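PDB 4B9P: anti-sigma-I factor RsgI2 from Clostridium thermocellum, which probably holds the sigma factor SigI2 inactive until its extracellular family 3 carbohydrate-binding module, the part described here, senses polysaccharide such as cellulose. Local coordinates for residues A[22-28]-A[105-111]; A[39-43]-A[89-94]. The contacts are given in a common frame with arbitrary orientation. Where two conformers were deposited one is given. Residues are numbered along the deposited sequence.

Contact 1: residues A[22-28]-A[105-111]; sequences ELQPRIK and VEIISRI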
loop_
_atom_site.group_PDB
_atom_site.type_symbol
_atom_site.label_atom_id
_atom_site.label_comp_id
_atom_site.label_asym_id
_atom_site.label_seq_id
_atom_site.Cartn_x
_atom_site.Cartn_y
_atom_site.Cartn_z
ATOM N N GLU A 22 -0.309 12.239 -6.830
ATOM C CA GLU A 22 -0.186 10.791 -6.746
ATOM C C GLU A 22 0.297 10.370 -5.395
ATOM O O GLU A 22 1.232 10.938 -4.849
ATOM C CB GLU A 22 0.684 10.150 -7.825
ATOM C CG GLU A 22 1.822 10.877 -8.367
ATOM C CD GLU A 22 2.514 10.075 -9.480
ATOM O OE1 GLU A 22 3.275 9.177 -9.120
ATOM O OE2 GLU A 22 2.289 10.304 -10.700
ATOM N N LEU A 23 -0.366 9.382 -4.820
ATOM C CA LEU A 23 0.157 8.724 -3.614
ATOM C C LEU A 23 1.283 7.809 -4.043
ATOM O O LEU A 23 1.137 7.064 -5.002
ATOM C CB LEU A 23 -0.934 7.898 -2.946
ATOM C CG LEU A 23 -2.256 8.598 -2.671
ATOM C CD1 LEU A 23 -3.263 7.639 -2.010
ATOM C CD2 LEU A 23 -2.057 9.851 -1.832
ATOM N N GLN A 24 2.409 7.873 -3.326
ATOM C CA GLN A 24 3.560 7.029 -3.654
ATOM C C GLN A 24 4.056 6.277 -2.419
ATOM O O GLN A 24 5.175 6.466 -1.964
ATOM C CB GLN A 24 4.684 7.866 -4.256
ATOM C CG GLN A 24 4.351 8.305 -5.667
ATOM C CD GLN A 24 5.591 8.706 -6.444
ATOM O OE1 GLN A 24 6.722 8.660 -5.918
ATOM N NE2 GLN A 24 5.392 9.113 -7.680
ATOM N N PRO A 25 3.231 5.372 -1.882
ATOM C CA PRO A 25 3.725 4.486 -0.821
ATOM C C PRO A 25 4.691 3.447 -1.375
ATOM O O PRO A 25 4.451 2.850 -2.451
ATOM C CB PRO A 25 2.432 3.829 -0.309
ATOM C CG PRO A 25 1.584 3.744 -1.515
ATOM C CD PRO A 25 1.878 4.986 -2.325
ATOM N N ARG A 26 5.803 3.264 -0.670
ATOM C CA ARG A 26 6.754 2.214 -0.993
ATOM C C ARG A 26 6.784 1.271 0.193
ATOM O O ARG A 26 6.869 1.740 1.335
ATOM C CB ARG A 26 8.120 2.816 -1.261
ATOM C CG ARG A 26 8.054 3.713 -2.483
ATOM C CD ARG A 26 9.369 4.196 -2.931
ATOM N NE ARG A 26 9.225 4.787 -4.255
ATOM C CZ ARG A 26 10.257 5.115 -5.013
ATOM N NH1 ARG A 26 11.489 4.954 -4.555
ATOM N NH2 ARG A 26 10.062 5.610 -6.220
ATOM N N ILE A 27 6.709 -0.038 -0.067
ATOM C CA ILE A 27 6.500 -1.010 0.987
ATOM C C ILE A 27 7.471 -2.164 0.833
ATOM O O ILE A 27 7.757 -2.602 -0.278
ATOM C CB ILE A 27 5.033 -1.488 0.914
ATOM C CG1 ILE A 27 4.076 -0.307 1.248
ATOM C CG2 ILE A 27 4.771 -2.630 1.831
ATOM C CD1 ILE A 27 2.591 -0.541 0.862
ATOM N N LYS A 28 7.959 -2.662 1.962
ATOM C CA LYS A 28 8.825 -3.831 2.001
ATOM C C LYS A 28 8.233 -4.783 3.037
ATOM O O LYS A 28 8.128 -4.415 4.223
ATOM C CB LYS A 28 10.249 -3.420 2.344
ATOM C CG LYS A 28 11.277 -4.498 2.325
ATOM C CD LYS A 28 12.696 -3.890 2.467
ATOM C CE LYS A 28 13.741 -4.950 2.644
ATOM N NZ LYS A 28 15.112 -4.423 2.915
ATOM N N VAL A 105 9.576 -8.927 -0.045
ATOM C CA VAL A 105 9.073 -8.332 -1.277
ATOM C C VAL A 105 9.051 -6.824 -1.103
ATOM O O VAL A 105 8.613 -6.312 -0.062
ATOM C CB VAL A 105 7.646 -8.826 -1.660
ATOM C CG1 VAL A 105 7.167 -8.114 -2.959
ATOM C CG2 VAL A 105 7.663 -10.320 -1.839
ATOM N N GLU A 106 9.527 -6.129 -2.126
ATOM C CA GLU A 106 9.488 -4.671 -2.165
ATOM C C GLU A 106 8.551 -4.262 -3.305
ATOM O O GLU A 106 8.640 -4.808 -4.404
ATOM C CB GLU A 106 10.896 -4.122 -2.397
ATOM C CG GLU A 106 10.958 -2.600 -2.373
ATOM C CD GLU A 106 12.375 -2.055 -2.552
ATOM O OE1 GLU A 106 13.341 -2.864 -2.491
ATOM O OE2 GLU A 106 12.518 -0.827 -2.756
ATOM N N ILE A 107 7.667 -3.302 -3.022
ATOM C CA ILE A 107 6.646 -2.879 -3.972
ATOM C C ILE A 107 6.654 -1.373 -4.041
ATOM O O ILE A 107 6.459 -0.705 -3.016
ATOM C CB ILE A 107 5.245 -3.372 -3.564
ATOM C CG1 ILE A 107 5.289 -4.884 -3.347
ATOM C CG2 ILE A 107 4.215 -3.000 -4.642
ATOM C CD1 ILE A 107 4.053 -5.455 -2.841
ATOM N N ILE A 108 6.835 -0.840 -5.250
ATOM C CA ILE A 108 6.790 0.596 -5.509
ATOM C C ILE A 108 5.480 0.858 -6.245
ATOM O O ILE A 108 5.289 0.302 -7.324
ATOM C CB ILE A 108 8.006 1.008 -6.371
ATOM C CG1 ILE A 108 9.317 0.797 -5.599
ATOM C CG2 ILE A 108 7.869 2.462 -6.820
ATOM C CD1 ILE A 108 10.532 1.241 -6.321
ATOM N N SER A 109 4.607 1.698 -5.675
ATOM C CA SER A 109 3.279 1.929 -6.216
ATOM C C SER A 109 3.007 3.383 -6.452
ATOM O O SER A 109 3.606 4.257 -5.828
ATOM C CB SER A 109 2.223 1.447 -5.230
ATOM O OG SER A 109 2.407 0.082 -4.886
ATOM N N ARG A 110 2.054 3.623 -7.344
ATOM C CA ARG A 110 1.492 4.960 -7.558
ATOM C C ARG A 110 -0.010 4.829 -7.607
ATOM O O ARG A 110 -0.520 3.950 -8.287
ATOM C CB ARG A 110 2.015 5.583 -8.870
ATOM C CG ARG A 110 3.512 5.803 -8.880
ATOM C CD ARG A 110 3.920 6.626 -10.075
ATOM N NE ARG A 110 3.676 5.858 -11.258
ATOM C CZ ARG A 110 3.127 6.297 -12.386
ATOM N NH1 ARG A 110 2.711 7.560 -12.545
ATOM N NH2 ARG A 110 3.005 5.429 -13.368
ATOM N N ILE A 111 -0.714 5.758 -6.970
ATOM C CA ILE A 111 -2.174 5.732 -6.932
ATOM C C ILE A 111 -2.678 7.159 -7.163
ATOM O O ILE A 111 -2.198 8.117 -6.565
ATOM C CB ILE A 111 -2.720 5.243 -5.538
ATOM C CG1 ILE A 111 -2.217 3.806 -5.255
ATOM C CG2 ILE A 111 -4.242 5.302 -5.449
ATOM C CD1 ILE A 111 -1.003 3.767 -4.378
HETATM O O HOH W 1 3.797 0.164 -2.558
HETATM O O HOH W 2 6.352 5.150 -5.424
#

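Contact 2: residues A[39-43]-A[89-94]; sequences LSEVK and EIGFTN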
loop_
_atom_site.group_PDB
_atom_site.type_symbol
_atom_site.label_atom_id
_atom_site.label_comp_id
_atom_site.label_asym_id
_atom_site.label_seq_id
_atom_site.Cartn_x
_atom_site.Cartn_y
_atom_site.Cartn_z
ATOM N N LEU A 39 2.302 -16.132 -0.863
ATOM C CA LEU A 39 2.057 -14.722 -1.107
ATOM C C LEU A 39 0.619 -14.440 -1.521
ATOM O O LEU A 39 0.079 -13.412 -1.168
ATOM C CB LEU A 39 3.037 -14.179 -2.136
ATOM C CG LEU A 39 4.435 -13.931 -1.580
ATOM C CD1 LEU A 39 5.345 -13.676 -2.739
ATOM C CD2 LEU A 39 4.442 -12.724 -0.618
ATOM N N SER A 40 -0.011 -15.334 -2.278
ATOM C CA SER A 40 -1.382 -15.088 -2.709
ATOM C C SER A 40 -2.344 -14.920 -1.522
ATOM O O SER A 40 -3.419 -14.346 -1.680
ATOM C CB SER A 40 -1.872 -16.188 -3.647
ATOM O OG SER A 40 -1.944 -17.423 -2.945
ATOM N N GLU A 41 -1.978 -15.454 -0.353
ATOM C CA GLU A 41 -2.778 -15.300 0.871
ATOM C C GLU A 41 -2.576 -13.980 1.619
ATOM O O GLU A 41 -3.265 -13.737 2.609
ATOM C CB GLU A 41 -2.490 -16.462 1.819
ATOM C CG GLU A 41 -2.973 -17.814 1.256
ATOM C CD GLU A 41 -4.507 -17.831 1.107
ATOM O OE1 GLU A 41 -5.210 -17.808 2.141
ATOM O OE2 GLU A 41 -5.017 -17.822 -0.042
ATOM N N VAL A 42 -1.669 -13.144 1.135
ATOM C CA VAL A 42 -1.290 -11.931 1.866
ATOM C C VAL A 42 -1.963 -10.720 1.241
ATOM O O VAL A 42 -1.957 -10.578 0.007
ATOM C CB VAL A 42 0.221 -11.707 1.778
ATOM C CG1 VAL A 42 0.624 -10.423 2.472
ATOM C CG2 VAL A 42 0.929 -12.888 2.413
ATOM N N LYS A 43 -2.540 -9.858 2.071
ATOM C CA LYS A 43 -3.082 -8.567 1.623
ATOM C C LYS A 43 -2.456 -7.488 2.494
ATOM O O LYS A 43 -2.270 -7.659 3.707
ATOM C CB LYS A 43 -4.595 -8.534 1.803
ATOM C CG LYS A 43 -5.351 -9.603 1.036
ATOM C CD LYS A 43 -5.204 -9.476 -0.466
ATOM C CE LYS A 43 -5.981 -10.588 -1.177
ATOM N NZ LYS A 43 -5.733 -10.563 -2.648
ATOM N N GLU A 89 -5.498 -1.856 -1.506
ATOM C CA GLU A 89 -5.195 -3.206 -1.070
ATOM C C GLU A 89 -4.245 -3.826 -2.086
ATOM O O GLU A 89 -4.599 -4.008 -3.260
ATOM C CB GLU A 89 -6.463 -4.050 -0.982
ATOM C CG GLU A 89 -6.159 -5.415 -0.440
ATOM C CD GLU A 89 -7.388 -6.199 -0.084
ATOM O OE1 GLU A 89 -7.951 -5.965 0.997
ATOM O OE2 GLU A 89 -7.767 -7.074 -0.872
ATOM N N ILE A 90 -3.044 -4.165 -1.630
ATOM C CA ILE A 90 -2.018 -4.761 -2.462
ATOM C C ILE A 90 -2.015 -6.242 -2.144
ATOM O O ILE A 90 -2.073 -6.650 -0.985
ATOM C CB ILE A 90 -0.662 -4.135 -2.131
ATOM C CG1 ILE A 90 -0.646 -2.693 -2.599
ATOM C CG2 ILE A 90 0.487 -4.924 -2.804
ATOM C CD1 ILE A 90 0.629 -1.922 -2.205
ATOM N N GLY A 91 -2.013 -7.055 -3.179
ATOM C CA GLY A 91 -1.978 -8.487 -3.012
ATOM C C GLY A 91 -1.040 -9.075 -4.036
ATOM O O GLY A 91 -0.254 -8.360 -4.685
ATOM N N PHE A 92 -1.127 -10.397 -4.175
ATOM C CA PHE A 92 -0.185 -11.128 -5.005
ATOM C C PHE A 92 -0.955 -12.143 -5.809
ATOM O O PHE A 92 -1.975 -12.682 -5.356
ATOM C CB PHE A 92 0.814 -11.828 -4.087
ATOM C CG PHE A 92 1.591 -10.863 -3.251
ATOM C CD1 PHE A 92 2.747 -10.298 -3.726
ATOM C CD2 PHE A 92 1.111 -10.463 -2.008
ATOM C CE1 PHE A 92 3.432 -9.365 -2.972
ATOM C CE2 PHE A 92 1.809 -9.532 -1.264
ATOM C CZ PHE A 92 2.945 -8.992 -1.751
ATOM N N THR A 93 -0.461 -12.470 -6.995
ATOM C CA THR A 93 -1.188 -13.425 -7.834
ATOM C C THR A 93 -1.014 -14.846 -7.310
ATOM O O THR A 93 -0.121 -15.142 -6.496
ATOM C CB THR A 93 -0.710 -13.378 -9.261
ATOM O OG1 THR A 93 0.681 -13.739 -9.252
ATOM C CG2 THR A 93 -0.934 -11.991 -9.873
ATOM N N ASN A 94 -1.862 -15.738 -7.808
ATOM C CA ASN A 94 -1.886 -17.114 -7.360
ATOM C C ASN A 94 -0.524 -17.759 -7.609
ATOM O O ASN A 94 -0.123 -18.657 -6.876
ATOM C CB ASN A 94 -2.998 -17.862 -8.094
ATOM C CG ASN A 94 -3.267 -19.195 -7.501
ATOM O OD1 ASN A 94 -3.443 -19.306 -6.288
ATOM N ND2 ASN A 94 -3.276 -20.239 -8.335
HETATM O O HOH W 3 -3.042 -11.610 -2.269
HETATM O O HOH W 4 -0.673 -19.387 -4.361
HETATM O O HOH W 5 -6.793 -8.006 -3.189
#

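Contact 1: residues A[22-28]-A[105-111]
Residues 22-28 run antiparallel to 105-111: the axes of strands 25-28 and 105-111 come within 4.7 Å, with N-to-C directions 173° apart. Glu22 OE2 forms a salt bridge with Arg110 NH1 at 3.3 Å, long enough that its hydrogen bond is weak; the guanidinium also reaches Asp61 and the carbonyl of Leu117. Leu23 makes a hydrogen-bonded pair with Ile111 (Leu23 N to Ile111 O 2.8 Å, Ile111 N to Leu23 O 3.0 Å), and Leu23 CB packs 4.1 Å from Ile111 CB. The ladder then loosens. Pro25 has no amide proton, and its O accepts a weak 3.4 Å bond from Ser109 N. Water 1 fills the gap, donating to Pro25 O and Ile107 O (both 2.8 Å) and accepting from Ser109 OG (2.7 Å), also bonded to Tyr58. Pro25 CD still packs on Ile111 CD1 at 3.7 Å. Regular pairing resumes at Arg26, opposite Ile108, whose CD1 covers one guanidinium face; Arg26 NE bonds water 2 (3.1 Å), which donates to Ser109 O (2.9 Å). Two-way hydrogen bonds return at Ile27 (Ile27 N to Ile107 O 3.0 Å, Ile107 N to Ile27 O 2.8 Å). Lys28 and Glu106 form a non-hydrogen-bonded pair (CA-CA 4.3 Å), the amine in cation-pi contact with Tyr104. Ile27 and Ile107 lie on the inward face of their sheet, against Ile90, in the β-sandwich characteristic of family 3 carbohydrate-binding modules.

Contact 2: residues A[39-43]-A[89-94]
Water 5 links Glu89 to Lys43, donating to Glu89 OE2 at 2.7 Å and accepting from Lys43 NZ at 2.8 Å. The direct separation of Lys43 NZ and Glu89 OE2, 4.4 Å, exceeds a salt bridge, and the carboxylate's stronger partner is Arg45. Ile90 O receives a CA-H...O contact from Lys43 CA (3.4 Å, 142° at H), while the Ile90 side chain packs on Ile107 and Ser109 of strand 104-111. Gly91 leaves room for the lysine: an ideal CB there would sit 2.8 Å from Lys43 NZ. Phe92 contributes the largest buried area, 103 Å². Leu39 CD2 lies 4.0 Å from the centroid of the Phe92 ring and 3° off the normal, a CH-pi contact over the face, and Val42 CG1 touches Phe92 CE2 at 4.0 Å. Water 3 accepts from Phe92 N (3.0 Å) and Lys43 NZ (2.9 Å). Thr93 O lies 3.5 Å from Ser40 CB, and water 4 joins Asn94 O to Ser40 OG, 2.7 Å from each. A 3-10 turn, 39-41, closed by Val42 N to Leu39 O at 2.9 Å, leads into strand 42-48 where two neighbouring inner strands of one β-sandwich sheet part, with water between their backbones.

From the N terminus the chain first passes 22-28, whose strand 25-31 belongs to one five-stranded antiparallel sheet, then 39-43, which enters strand 42-48 of the other. After visiting the first sheet with strand 56-63, it reaches 89-94 at the end of strand 84-92, where contact 2 closes a loop of 45 intervening residues, and comes back to the first sheet at 105-111, where contact 1 closes a loop of 76. Contact 2 is therefore nested within contact 1. Their centres are about 15 Å apart, yet the sheets meet between them: Ile107 CD1 lies 3.6 Å from Ile90 CG2 and 3.9 Å from Phe92 CZ, evidence of a shared apolar interior.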